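Local coordinates for protein VP2 (Primate bocaparvovirus 1, PDB 7L0Y) that self-assembles in sixty copies into the T=1 icosahedral shell of human bocavirus 1, a parvovirus, at residues Val67-Thr72 and Phe165-Ile170; Gly61-Cys66 and Glu173-Asp178. One frame throughout, in Å; residues are numbered along the deposited sequence.

How the interactions relate
Followed from the N terminus, the chain first runs through 61-66 and continues directly into 67-72, with strand 65-69 shared by the two contacts. About a hundred residues later it returns in reverse order: 165-170 pairs with 67-72 to close the inner loop, and 173-178 then reaches 61-66 to close the outer one, so interaction 1 lies within interaction 2. The centres are about 17 Å apart, and Ile170 packs on Gln64 between them. Interaction 1 joins strand 161-169 to strands 65-69 and 71-74; interaction 2 joins the approach to strand 65-69 with the loop between strand 161-169 and helix 189-195. Both contacts also touch a second capsid subunit.

Interaction 1. Residues Val67-Thr72 and Phe165-Ile170; sequences VTTPWT and FQYGYI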
ATOM      1  N   VAL A  67      27.856-105.730  24.500  1.00 32.27           N
ATOM      2  CA  VAL A  67      26.434-105.495  24.634  1.00 32.27           C
ATOM      3  C   VAL A  67      25.868-105.226  23.252  1.00 32.27           C
ATOM      4  O   VAL A  67      26.340-104.340  22.532  1.00 32.27           O
ATOM      5  CB  VAL A  67      26.149-104.361  25.626  1.00 31.81           C
ATOM      6  CG1 VAL A  67      27.170-103.337  25.472  1.00 31.81           C
ATOM      7  CG2 VAL A  67      24.790-103.745  25.347  1.00 31.81           C
ATOM      8  N   THR A  68      24.881-106.022  22.873  1.00 27.02           N
ATOM      9  CA  THR A  68      24.194-105.886  21.604  1.00 27.02           C
ATOM     10  C   THR A  68      22.874-105.169  21.821  1.00 27.02           C
ATOM     11  O   THR A  68      22.233-105.320  22.861  1.00 27.02           O
ATOM     12  CB  THR A  68      23.964-107.252  20.961  1.00 29.75           C
ATOM     13  OG1 THR A  68      23.266-108.097  21.878  1.00 29.75           O
ATOM     14  CG2 THR A  68      25.278-107.896  20.601  1.00 29.75           C
ATOM     15  N   THR A  69      22.480-104.386  20.844  1.00 22.85           N
ATOM     16  CA  THR A  69      21.352-103.490  21.005  1.00 22.85           C
ATOM     17  C   THR A  69      20.256-103.872  20.023  1.00 22.85           C
ATOM     18  O   THR A  69      20.507-104.604  19.061  1.00 22.85           O
ATOM     19  CB  THR A  69      21.779-102.042  20.775  1.00 21.61           C
ATOM     20  OG1 THR A  69      22.100-101.862  19.398  1.00 21.61           O
ATOM     21  CG2 THR A  69      23.015-101.727  21.589  1.00 21.61           C
ATOM     22  N   PRO A  70      19.020-103.435  20.253  1.00 21.23           N
ATOM     23  CA  PRO A  70      17.979-103.593  19.232  1.00 21.23           C
ATOM     24  C   PRO A  70      18.204-102.754  17.987  1.00 21.23           C
ATOM     25  O   PRO A  70      17.497-102.953  16.998  1.00 21.23           O
ATOM     26  CB  PRO A  70      16.708-103.171  19.972  1.00 20.73           C
ATOM     27  CG  PRO A  70      17.188-102.276  21.040  1.00 20.73           C
ATOM     28  CD  PRO A  70      18.491-102.826  21.481  1.00 20.73           C
ATOM     29  N   TRP A  71      19.126-101.807  18.018  1.00 18.63           N
ATOM     30  CA  TRP A  71      19.357-100.833  16.967  1.00 18.63           C
ATOM     31  C   TRP A  71      20.214-101.377  15.824  1.00 18.63           C
ATOM     32  O   TRP A  71      21.004-102.306  15.979  1.00 18.63           O
ATOM     33  CB  TRP A  71      20.029 -99.606  17.557  1.00 14.35           C
ATOM     34  CG  TRP A  71      19.147 -98.840  18.449  1.00 14.35           C
ATOM     35  CD1 TRP A  71      18.950 -99.044  19.773  1.00 14.35           C
ATOM     36  CD2 TRP A  71      18.370 -97.706  18.096  1.00 14.35           C
ATOM     37  NE1 TRP A  71      18.074 -98.127  20.264  1.00 14.35           N
ATOM     38  CE2 TRP A  71      17.709 -97.281  19.256  1.00 14.35           C
ATOM     39  CE3 TRP A  71      18.164 -97.009  16.912  1.00 14.35           C
ATOM     40  CZ2 TRP A  71      16.859 -96.195  19.265  1.00 14.35           C
ATOM     41  CZ3 TRP A  71      17.317 -95.939  16.922  1.00 14.35           C
ATOM     42  CH2 TRP A  71      16.669 -95.543  18.085  1.00 14.35           C
ATOM     43  N   THR A  72      20.047-100.753  14.663  1.00 17.34           N
ATOM     44  CA  THR A  72      20.924-100.908  13.516  1.00 17.34           C
ATOM     45  C   THR A  72      21.390 -99.525  13.093  1.00 17.34           C
ATOM     46  O   THR A  72      20.867 -98.511  13.548  1.00 17.34           O
ATOM     47  CB  THR A  72      20.242-101.605  12.330  1.00 19.01           C
ATOM     48  OG1 THR A  72      19.063-100.888  11.955  1.00 19.01           O
ATOM     49  CG2 THR A  72      19.875-103.020  12.663  1.00 19.01           C
ATOM     50  N   PHE A 165      23.449-103.580   9.806  1.00 22.60           N
ATOM     51  CA  PHE A 165      23.966-104.476  10.822  1.00 22.60           C
ATOM     52  C   PHE A 165      23.534-104.012  12.194  1.00 22.60           C
ATOM     53  O   PHE A 165      23.247-102.840  12.395  1.00 22.60           O
ATOM     54  CB  PHE A 165      25.487-104.533  10.772  1.00 27.44           C
ATOM     55  CG  PHE A 165      26.019-105.507   9.773  1.00 27.44           C
ATOM     56  CD1 PHE A 165      26.434-106.761  10.170  1.00 27.44           C
ATOM     57  CD2 PHE A 165      26.106-105.168   8.436  1.00 27.44           C
ATOM     58  CE1 PHE A 165      26.926-107.663   9.252  1.00 27.44           C
ATOM     59  CE2 PHE A 165      26.599-106.066   7.512  1.00 27.44           C
ATOM     60  CZ  PHE A 165      27.011-107.316   7.920  1.00 27.44           C
ATOM     61  N   GLN A 166      23.472-104.950  13.131  1.00 23.39           N
ATOM     62  CA  GLN A 166      23.120-104.624  14.496  1.00 23.39           C
ATOM     63  C   GLN A 166      24.220-103.815  15.156  1.00 23.39           C
ATOM     64  O   GLN A 166      25.407-104.096  14.996  1.00 23.39           O
ATOM     65  CB  GLN A 166      22.890-105.900  15.278  1.00 23.84           C
ATOM     66  CG  GLN A 166      22.361-105.660  16.634  1.00 23.84           C
ATOM     67  CD  GLN A 166      22.083-106.930  17.349  1.00 23.84           C
ATOM     68  OE1 GLN A 166      22.297-108.011  16.820  1.00 23.84           O
ATOM     69  NE2 GLN A 166      21.572-106.818  18.550  1.00 23.84           N
ATOM     70  N   TYR A 167      23.813-102.817  15.918  1.00 22.76           N
ATOM     71  CA  TYR A 167      24.735-102.017  16.696  1.00 22.76           C
ATOM     72  C   TYR A 167      25.092-102.714  17.997  1.00 22.76           C
ATOM     73  O   TYR A 167      24.256-103.352  18.635  1.00 22.76           O
ATOM     74  CB  TYR A 167      24.134-100.645  16.961  1.00 21.59           C
ATOM     75  CG  TYR A 167      24.901 -99.793  17.926  1.00 21.59           C
ATOM     76  CD1 TYR A 167      26.175 -99.354  17.631  1.00 21.59           C
ATOM     77  CD2 TYR A 167      24.314 -99.347  19.085  1.00 21.59           C
ATOM     78  CE1 TYR A 167      26.858 -98.554  18.500  1.00 21.59           C
ATOM     79  CE2 TYR A 167      24.979 -98.549  19.941  1.00 21.59           C
ATOM     80  CZ  TYR A 167      26.251 -98.150  19.650  1.00 21.59           C
ATOM     81  OH  TYR A 167      26.917 -97.337  20.518  1.00 21.59           O
ATOM     82  N   GLY A 168      26.352-102.600  18.368  1.00 26.82           N
ATOM     83  CA  GLY A 168      26.844-103.189  19.591  1.00 26.82           C
ATOM     84  C   GLY A 168      28.177-102.568  19.906  1.00 26.82           C
ATOM     85  O   GLY A 168      28.791-101.915  19.062  1.00 26.82           O
ATOM     86  N   TYR A 169      28.617-102.766  21.139  1.00 30.10           N
ATOM     87  CA  TYR A 169      29.837-102.131  21.590  1.00 30.10           C
ATOM     88  C   TYR A 169      30.403-102.922  22.748  1.00 30.10           C
ATOM     89  O   TYR A 169      29.703-103.690  23.407  1.00 30.10           O
ATOM     90  CB  TYR A 169      29.597-100.670  21.978  1.00 25.55           C
ATOM     91  CG  TYR A 169      28.603-100.477  23.091  1.00 25.55           C
ATOM     92  CD1 TYR A 169      29.012-100.444  24.409  1.00 25.55           C
ATOM     93  CD2 TYR A 169      27.255-100.326  22.819  1.00 25.55           C
ATOM     94  CE1 TYR A 169      28.117-100.262  25.415  1.00 25.55           C
ATOM     95  CE2 TYR A 169      26.351-100.149  23.822  1.00 25.55           C
ATOM     96  CZ  TYR A 169      26.782-100.119  25.119  1.00 25.55           C
ATOM     97  OH  TYR A 169      25.878 -99.951  26.133  1.00 25.55           O
ATOM     98  N   ILE A 170      31.693-102.722  22.979  1.00 34.51           N
ATOM     99  CA  ILE A 170      32.428-103.406  24.034  1.00 34.51           C
ATOM    100  C   ILE A 170      32.403-102.504  25.263  1.00 34.51           C
ATOM    101  O   ILE A 170      33.006-101.420  25.232  1.00 34.51           O
ATOM    102  CB  ILE A 170      33.860-103.721  23.589  1.00 36.90           C
ATOM    103  CG1 ILE A 170      33.824-104.683  22.403  1.00 36.90           C
ATOM    104  CG2 ILE A 170      34.653-104.311  24.722  1.00 36.90           C
ATOM    105  CD1 ILE A 170      35.131-104.811  21.677  1.00 36.90           C
TER
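Thr69 and Tyr167 meet at a beta bulge, where strands 65-69 and 71-74, parted by a corner at Pro70, pair antiparallel with strand 161-169 and the register shifts by two. Tyr167 O accepts twice: Thr69 N approaches nearly along the C=O axis at 3.0 Å, whereas Thr69 OG1, 2.7 Å away, stands above the carbonyl plane. With chi1 at 69°, OG1 lies between its own backbone N and carbonyl carbon; it also accepts from Trp71 N at 3.3 Å, closing an ST turn, and sits at the edge of the Tyr167 ring. Past the corner, Tyr167 N bonds to Trp71 O. The extended Gln166 side chain brings NE2 to Thr69 O, a hydrogen bond modelled rather short, from the strand that carries Tyr167. On the other side of the bulge, Val67 and Tyr169 form a hydrogen-bonded pair through both backbones, and Val67 CG1 lies over one face of the Tyr169 ring, 3.4 Å from its centroid and 20° off the normal. Further out, Thr72 OG1 reaches Ile427 O as strand 71-74 joins strand 424-429, consistent with the jelly-roll core of parvovirus capsid proteins. The Trp71 indole stands edge-to-face with Phe135 and His207, and Tyr167 OH bonds to Pro143 O.

Interaction 2. Residues Gly61-Cys66 and Glu173-Asp178; sequences GKSQRC and ENELAD
Asn174 directs its side chain between Ser63 and Arg65. Its CG is anti to the backbone N (chi1 -166°), which carries CG toward these two residues. Arg65, extended from CG to NE, crosses it at about a right angle: Arg65 CB lies 3.8 Å from Asn174 CG, while farther along Asn174 OD1 sits near the plane of the guanidinium, at its edge, with the two planar groups 58° apart. The 4.1 Å from Asn174 OD1 to Arg65 NH1 is long, so the nearer contact is the aliphatic CB against the amide. On the other flank, Ser63 faces Asn174 with OG anti to its own N, but the modelled spacing of the hydroxyl and ND2 is doubtful. Glu175, bent at chi2, sets OE1 3.6 Å from Ser63 CB. Residues 174-176 have helical backbone angles without a helix's regular bonds; Ala177 N bonds to Asn174 O at 3.0 Å, and Leu176 and Ala177 lean on helix 189-195. The contact joins the N-terminal part of strand 65-69 and the residues before it to the loop after strand 161-169. Arg65 NH2 bonds weakly to Tyr487 O of a third subunit, so the guanidinium lies between this contact and a neighbouring chain. Without hydrogen-bonding geometry in any polar pair across it, the contact is van der Waals packing.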
ATOM      1  N   GLY A  61      38.827-117.594  20.890  1.00 10.00           N
ATOM      2  CA  GLY A  61      40.140-117.065  20.602  1.00 10.00           C
ATOM      3  C   GLY A  61      40.585-115.902  21.465  1.00 10.00           C
ATOM      4  O   GLY A  61      41.781-115.584  21.463  1.00 10.00           O
ATOM      5  N   LYS A  62      39.678-115.267  22.206  1.00 74.75           N
ATOM      6  CA  LYS A  62      40.066-114.354  23.275  1.00 74.75           C
ATOM      7  C   LYS A  62      38.832-114.054  24.114  1.00 74.75           C
ATOM      8  O   LYS A  62      37.763-114.628  23.905  1.00 74.75           O
ATOM      9  CB  LYS A  62      40.702-113.065  22.744  1.00 69.29           C
ATOM     10  CG  LYS A  62      39.776-112.143  21.990  1.00 69.29           C
ATOM     11  CD  LYS A  62      40.557-110.944  21.469  1.00 69.29           C
ATOM     12  CE  LYS A  62      41.133-110.126  22.614  1.00 69.29           C
ATOM     13  NZ  LYS A  62      41.915-108.959  22.126  1.00 69.29           N
ATOM     14  N   SER A  63      38.993-113.148  25.073  1.00 65.52           N
ATOM     15  CA  SER A  63      37.916-112.787  25.983  1.00 65.52           C
ATOM     16  C   SER A  63      37.314-111.456  25.549  1.00 65.52           C
ATOM     17  O   SER A  63      37.938-110.403  25.715  1.00 65.52           O
ATOM     18  CB  SER A  63      38.422-112.699  27.423  1.00 66.61           C
ATOM     19  OG  SER A  63      37.363-112.420  28.318  1.00 66.61           O
ATOM     20  N   GLN A  64      36.101-111.508  25.008  1.00 55.80           N
ATOM     21  CA  GLN A  64      35.367-110.308  24.654  1.00 55.80           C
ATOM     22  C   GLN A  64      34.099-110.236  25.479  1.00 55.80           C
ATOM     23  O   GLN A  64      33.534-111.250  25.890  1.00 55.80           O
ATOM     24  CB  GLN A  64      35.002-110.249  23.166  1.00 56.40           C
ATOM     25  CG  GLN A  64      36.161-109.976  22.240  1.00 56.40           C
ATOM     26  CD  GLN A  64      36.761-108.617  22.480  1.00 56.40           C
ATOM     27  OE1 GLN A  64      36.044-107.667  22.751  1.00 56.40           O
ATOM     28  NE2 GLN A  64      38.079-108.517  22.385  1.00 56.40           N
ATOM     29  N   ARG A  65      33.664-109.011  25.715  1.00 47.72           N
ATOM     30  CA  ARG A  65      32.385-108.754  26.343  1.00 47.72           C
ATOM     31  C   ARG A  65      31.701-107.687  25.517  1.00 47.72           C
ATOM     32  O   ARG A  65      32.252-106.601  25.328  1.00 47.72           O
ATOM     33  CB  ARG A  65      32.550-108.282  27.779  1.00 50.58           C
ATOM     34  CG  ARG A  65      31.271-108.223  28.560  1.00 50.58           C
ATOM     35  CD  ARG A  65      31.559-107.577  29.875  1.00 50.58           C
ATOM     36  NE  ARG A  65      30.407-107.552  30.757  1.00 50.58           N
ATOM     37  CZ  ARG A  65      30.198-108.455  31.696  1.00 50.58           C
ATOM     38  NH1 ARG A  65      31.101-109.402  31.875  1.00 50.58           N
ATOM     39  NH2 ARG A  65      29.124-108.385  32.469  1.00 50.58           N
ATOM     40  N   CYS A  66      30.525-107.995  25.004  1.00 38.99           N
ATOM     41  CA  CYS A  66      29.824-107.044  24.166  1.00 38.99           C
ATOM     42  C   CYS A  66      28.397-106.922  24.648  1.00 38.99           C
ATOM     43  O   CYS A  66      27.804-107.878  25.138  1.00 38.99           O
ATOM     44  CB  CYS A  66      29.825-107.457  22.698  1.00 44.84           C
ATOM     45  SG  CYS A  66      29.151-109.104  22.411  1.00 44.84           S
ATOM     46  N   GLU A 173      37.059-103.993  28.871  1.00 57.07           N
ATOM     47  CA  GLU A 173      38.052-104.951  28.412  1.00 57.07           C
ATOM     48  C   GLU A 173      37.926-106.194  29.277  1.00 57.07           C
ATOM     49  O   GLU A 173      38.154-106.143  30.488  1.00 57.07           O
ATOM     50  CB  GLU A 173      39.445-104.337  28.493  1.00 60.91           C
ATOM     51  CG  GLU A 173      40.533-105.146  27.825  1.00 60.91           C
ATOM     52  CD  GLU A 173      41.864-104.419  27.822  1.00 60.91           C
ATOM     53  OE1 GLU A 173      41.938-103.322  28.412  1.00 60.91           O
ATOM     54  OE2 GLU A 173      42.834-104.934  27.227  1.00 60.91           O
ATOM     55  N   ASN A 174      37.566-107.316  28.657  1.00 64.51           N
ATOM     56  CA  ASN A 174      37.005-108.426  29.418  1.00 64.51           C
ATOM     57  C   ASN A 174      38.081-109.176  30.183  1.00 64.51           C
ATOM     58  O   ASN A 174      37.832-109.679  31.282  1.00 64.51           O
ATOM     59  CB  ASN A 174      36.253-109.373  28.487  1.00 63.88           C
ATOM     60  CG  ASN A 174      35.371-110.349  29.236  1.00 63.88           C
ATOM     61  OD1 ASN A 174      34.832-110.032  30.294  1.00 63.88           O
ATOM     62  ND2 ASN A 174      35.224-111.548  28.691  1.00 63.88           N
ATOM     63  N   GLU A 175      39.281-109.273  29.617  1.00 69.85           N
ATOM     64  CA  GLU A 175      40.359-109.970  30.309  1.00 69.85           C
ATOM     65  C   GLU A 175      40.727-109.255  31.600  1.00 69.85           C
ATOM     66  O   GLU A 175      41.204-109.881  32.553  1.00 69.85           O
ATOM     67  CB  GLU A 175      41.571-110.088  29.389  1.00 75.28           C
ATOM     68  CG  GLU A 175      42.710-110.921  29.938  1.00 75.28           C
ATOM     69  CD  GLU A 175      42.378-112.395  30.039  1.00 75.28           C
ATOM     70  OE1 GLU A 175      41.386-112.830  29.422  1.00 75.28           O
ATOM     71  OE2 GLU A 175      43.112-113.122  30.741  1.00 75.28           O
ATOM     72  N   LEU A 176      40.504-107.942  31.655  1.00 69.84           N
ATOM     73  CA  LEU A 176      40.798-107.197  32.874  1.00 69.84           C
ATOM     74  C   LEU A 176      39.822-107.546  33.986  1.00 69.84           C
ATOM     75  O   LEU A 176      40.106-107.305  35.165  1.00 69.84           O
ATOM     76  CB  LEU A 176      40.787-105.697  32.600  1.00 66.56           C
ATOM     77  CG  LEU A 176      42.134-105.128  32.172  1.00 66.56           C
ATOM     78  CD1 LEU A 176      43.168-105.573  33.173  1.00 66.56           C
ATOM     79  CD2 LEU A 176      42.521-105.608  30.809  1.00 66.56           C
ATOM     80  N   ALA A 177      38.668-108.097  33.641  1.00 69.25           N
ATOM     81  CA  ALA A 177      37.803-108.714  34.643  1.00 69.25           C
ATOM     82  C   ALA A 177      37.723-110.219  34.404  1.00 69.25           C
ATOM     83  O   ALA A 177      37.018-110.712  33.528  1.00 69.25           O
ATOM     84  CB  ALA A 177      36.424-108.070  34.617  1.00 66.09           C
ATOM     85  N   ASP A 178      38.442-110.955  35.242  1.00 74.68           N
ATOM     86  CA  ASP A 178      38.485-112.402  35.125  1.00 74.68           C
ATOM     87  C   ASP A 178      37.492-112.989  36.118  1.00 74.68           C
ATOM     88  O   ASP A 178      37.416-114.210  36.295  1.00 74.68           O
ATOM     89  CB  ASP A 178      39.904-112.918  35.366  1.00 79.62           C
ATOM     90  CG  ASP A 178      40.088-114.350  34.914  1.00 79.62           C
ATOM     91  OD1 ASP A 178      39.157-114.906  34.297  1.00 79.62           O
ATOM     92  OD2 ASP A 178      41.164-114.921  35.173  1.00 79.62           O
TER